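Local coordinates for uncharacterized protein with cystatin-like fold (Methylibium petroleiphilum PM1, PDB 3G16), which is of unknown function but has a cystatin-like fold with a SnoaL-like domain of the NTF2 clan, at residues Glu67-Tyr72 / His93-Gln98. Sequence-based numbering, arbitrary orientation.
Sequences ETLGSY and HFKTNQ
L69, Y72 and N97 bury the most area where the C-terminal end of helix 55-69 meets the 3-10 turn 96-98 that follows strand 86-95. L69 contributes at two points: its carbonyl O accepts the backbone N-H of N97 (N to O 2.8 Å, angle at H 163°), and its CD2 methyl lies 3.4 Å from NE2 of Q98, the two side chains crossing obliquely. Y72 joins F94 in an antiparallel hydrogen-bonded pair. Y72 O accepts from F94 N at 2.8 Å and also lies at the edge of the F94 ring; Y72 N in turn donates to F94 O. This pair lies at the open end of the hairpin of strands 71-81 and 86-95, in the sheet of the cystatin-like fold. In N97, CG stands anti to the carbonyl carbon (chi1 -63°), beside its own backbone N, and packs against the L69 carbonyl; a water oxygen lies 2.7 Å from N97 ND2 and donates to E67 O, while OD1 instead accepts from A156 N of the second subunit. An alanine here would probably cost the water its ND2 donor, leaving it only the E67 carbonyl among the partners named, and the A156 amide of the second subunit its OD1 acceptor. G70, with positive phi, turns the chain, and T96 OG1 donates to G70 O at 2.7 Å, 40° out of the carbonyl plane. Further along, S71 OG and H93 NE2 share a 2.7 Å hydrogen bond in the plane of the imidazole, while K95 CG lies over one face of that ring, offset toward its rim.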
ATOM      1  N   GLU A  67      23.348   4.821  -6.638  1.00 15.93           N
ATOM      2  CA  GLU A  67      24.554   5.560  -7.004  1.00 18.46           C
ATOM      3  C   GLU A  67      24.393   7.033  -6.850  1.00 18.60           C
ATOM      4  O   GLU A  67      25.322   7.723  -6.352  1.00 23.49           O
ATOM      5  CB  GLU A  67      24.944   5.258  -8.450  1.00 18.26           C
ATOM      6  CG  GLU A  67      25.411   3.863  -8.636  1.00 20.54           C
ATOM      7  CD  GLU A  67      25.672   3.473 -10.075  1.00 22.19           C
ATOM      8  OE1 GLU A  67      25.166   4.187 -10.985  1.00 26.40           O
ATOM      9  OE2 GLU A  67      26.276   2.403 -10.250  1.00 23.60           O
ATOM     10  N   THR A  68      23.240   7.546  -7.243  1.00 18.25           N
ATOM     11  CA  THR A  68      23.046   9.007  -7.262  1.00 20.98           C
ATOM     12  C   THR A  68      22.425   9.583  -6.004  1.00 21.03           C
ATOM     13  O   THR A  68      22.771  10.697  -5.594  1.00 23.71           O
ATOM     14  CB  THR A  68      22.200   9.432  -8.463  1.00 23.92           C
ATOM     15  OG1 THR A  68      20.887   8.936  -8.333  1.00 24.86           O
ATOM     16  CG2 THR A  68      22.832   8.952  -9.796  1.00 23.78           C
ATOM     17  N   LEU A  69      21.505   8.842  -5.381  1.00 17.72           N
ATOM     18  CA  LEU A  69      20.803   9.325  -4.212  1.00 17.36           C
ATOM     19  C   LEU A  69      21.305   8.697  -2.901  1.00 15.55           C
ATOM     20  O   LEU A  69      20.966   9.182  -1.823  1.00 17.10           O
ATOM     21  CB  LEU A  69      19.317   9.007  -4.319  1.00 17.89           C
ATOM     22  CG  LEU A  69      18.538   9.477  -5.568  1.00 18.52           C
ATOM     23  CD1 LEU A  69      17.119   9.036  -5.508  1.00 20.31           C
ATOM     24  CD2 LEU A  69      18.677  11.017  -5.687  1.00 21.46           C
ATOM     25  N   GLY A  70      22.079   7.638  -2.993  1.00 15.55           N
ATOM     26  CA  GLY A  70      22.438   6.880  -1.807  1.00 15.04           C
ATOM     27  C   GLY A  70      21.237   6.113  -1.254  1.00 14.35           C
ATOM     28  O   GLY A  70      21.202   5.785  -0.046  1.00 13.92           O
ATOM     29  N   SER A  71      20.241   5.811  -2.091  1.00 13.20           N
ATOM     30  CA  SER A  71      19.036   5.137  -1.679  1.00 12.14           C
ATOM     31  C   SER A  71      19.332   3.898  -0.836  1.00 13.74           C
ATOM     32  O   SER A  71      20.229   3.138  -1.122  1.00 14.39           O
ATOM     33  CB  SER A  71      18.266   4.701  -2.881  1.00 13.77           C
ATOM     34  OG  SER A  71      17.851   5.833  -3.632  1.00 15.09           O
ATOM     35  N   TYR A  72      18.575   3.771   0.239  1.00 13.81           N
ATOM     36  CA  TYR A  72      18.639   2.578   1.090  1.00 13.55           C
ATOM     37  C   TYR A  72      17.220   2.311   1.511  1.00 14.10           C
ATOM     38  O   TYR A  72      16.527   3.198   2.015  1.00 14.11           O
ATOM     39  CB  TYR A  72      19.507   2.827   2.305  1.00 13.07           C
ATOM     40  CG  TYR A  72      19.903   1.546   3.034  1.00 13.50           C
ATOM     41  CD1 TYR A  72      19.018   0.924   3.916  1.00 14.70           C
ATOM     42  CD2 TYR A  72      21.114   0.943   2.796  1.00 12.21           C
ATOM     43  CE1 TYR A  72      19.375  -0.264   4.548  1.00 14.27           C
ATOM     44  CE2 TYR A  72      21.504  -0.239   3.470  1.00 12.46           C
ATOM     45  CZ  TYR A  72      20.604  -0.828   4.332  1.00 13.34           C
ATOM     46  OH  TYR A  72      20.931  -2.021   4.998  1.00 14.90           O
ATOM     47  N   HIS A  93      12.131   4.366   1.853  1.00 14.99           N
ATOM     48  CA  HIS A  93      13.164   4.704   0.891  1.00 14.36           C
ATOM     49  C   HIS A  93      13.924   5.901   1.498  1.00 14.77           C
ATOM     50  O   HIS A  93      13.422   7.037   1.529  1.00 14.60           O
ATOM     51  CB  HIS A  93      12.519   5.040  -0.461  1.00 16.63           C
ATOM     52  CG  HIS A  93      13.500   5.434  -1.527  1.00 17.13           C
ATOM     53  ND1 HIS A  93      13.110   5.670  -2.831  1.00 19.07           N
ATOM     54  CD2 HIS A  93      14.849   5.557  -1.503  1.00 16.65           C
ATOM     55  CE1 HIS A  93      14.185   6.008  -3.536  1.00 19.70           C
ATOM     56  NE2 HIS A  93      15.255   5.935  -2.757  1.00 18.59           N
ATOM     57  N   PHE A  94      15.116   5.649   2.015  1.00 14.00           N
ATOM     58  CA  PHE A  94      15.972   6.678   2.555  1.00 14.52           C
ATOM     59  C   PHE A  94      16.801   7.214   1.403  1.00 15.37           C
ATOM     60  O   PHE A  94      17.610   6.501   0.840  1.00 14.69           O
ATOM     61  CB  PHE A  94      16.914   6.128   3.632  1.00 14.37           C
ATOM     62  CG  PHE A  94      16.227   5.775   4.922  1.00 14.43           C
ATOM     63  CD1 PHE A  94      15.893   6.760   5.805  1.00 14.85           C
ATOM     64  CD2 PHE A  94      15.917   4.459   5.231  1.00 15.16           C
ATOM     65  CE1 PHE A  94      15.238   6.449   7.009  1.00 16.12           C
ATOM     66  CE2 PHE A  94      15.266   4.135   6.429  1.00 15.65           C
ATOM     67  CZ  PHE A  94      14.921   5.164   7.286  1.00 15.97           C
ATOM     68  N   LYS A  95      16.571   8.469   1.034  1.00 14.79           N
ATOM     69  CA  LYS A  95      17.356   9.127  -0.028  1.00 15.26           C
ATOM     70  C   LYS A  95      18.503   9.783   0.723  1.00 16.67           C
ATOM     71  O   LYS A  95      18.541  10.992   0.941  1.00 16.26           O
ATOM     72  CB  LYS A  95      16.488  10.131  -0.778  1.00 19.28           C
ATOM     73  CG  LYS A  95      15.377   9.459  -1.516  1.00 19.93           C
ATOM     74  CD  LYS A  95      14.434  10.486  -2.024  1.00 24.24           C
ATOM     75  CE  LYS A  95      13.326   9.918  -2.742  1.00 25.51           C
ATOM     76  NZ  LYS A  95      12.571  11.131  -3.189  1.00 27.02           N
ATOM     77  N   THR A  96      19.468   8.961   1.097  1.00 14.44           N
ATOM     78  CA  THR A  96      20.485   9.328   2.031  1.00 15.02           C
ATOM     79  C   THR A  96      21.193  10.615   1.705  1.00 16.11           C
ATOM     80  O   THR A  96      21.358  11.504   2.575  1.00 17.63           O
ATOM     81  CB  THR A  96      21.515   8.174   2.173  1.00 13.86           C
ATOM     82  OG1 THR A  96      20.797   6.945   2.347  1.00 14.96           O
ATOM     83  CG2 THR A  96      22.496   8.421   3.362  1.00 14.60           C
ATOM     84  N   ASN A  97      21.635  10.718   0.448  1.00 15.53           N
ATOM     85  CA  ASN A  97      22.474  11.854   0.081  1.00 16.36           C
ATOM     86  C   ASN A  97      21.706  13.161  -0.028  1.00 17.79           C
ATOM     87  O   ASN A  97      22.338  14.225  -0.084  1.00 20.49           O
ATOM     88  CB  ASN A  97      23.203  11.547  -1.214  1.00 17.59           C
ATOM     89  CG  ASN A  97      24.152  10.367  -1.100  1.00 19.05           C
ATOM     90  OD1 ASN A  97      24.521   9.915  -0.012  1.00 19.74           O
ATOM     91  ND2 ASN A  97      24.525   9.846  -2.262  1.00 23.41           N
ATOM     92  N   GLN A  98      20.399  13.093  -0.040  1.00 16.98           N
ATOM     93  CA  GLN A  98      19.517  14.281  -0.045  1.00 17.98           C
ATOM     94  C   GLN A  98      18.954  14.575   1.346  1.00 17.91           C
ATOM     95  O   GLN A  98      18.231  15.576   1.531  1.00 19.61           O
ATOM     96  CB  GLN A  98      18.342  14.068  -0.987  1.00 19.21           C
ATOM     97  CG  GLN A  98      18.767  13.937  -2.432  1.00 19.58           C
ATOM     98  CD  GLN A  98      17.600  13.703  -3.340  1.00 21.18           C
ATOM     99  OE1 GLN A  98      16.571  13.123  -2.948  1.00 23.47           O
ATOM    100  NE2 GLN A  98      17.752  14.131  -4.602  1.00 24.22           N
TER
HETATM  101  O   HOH W   1      26.028   8.023  -3.636  1.00 33.13           O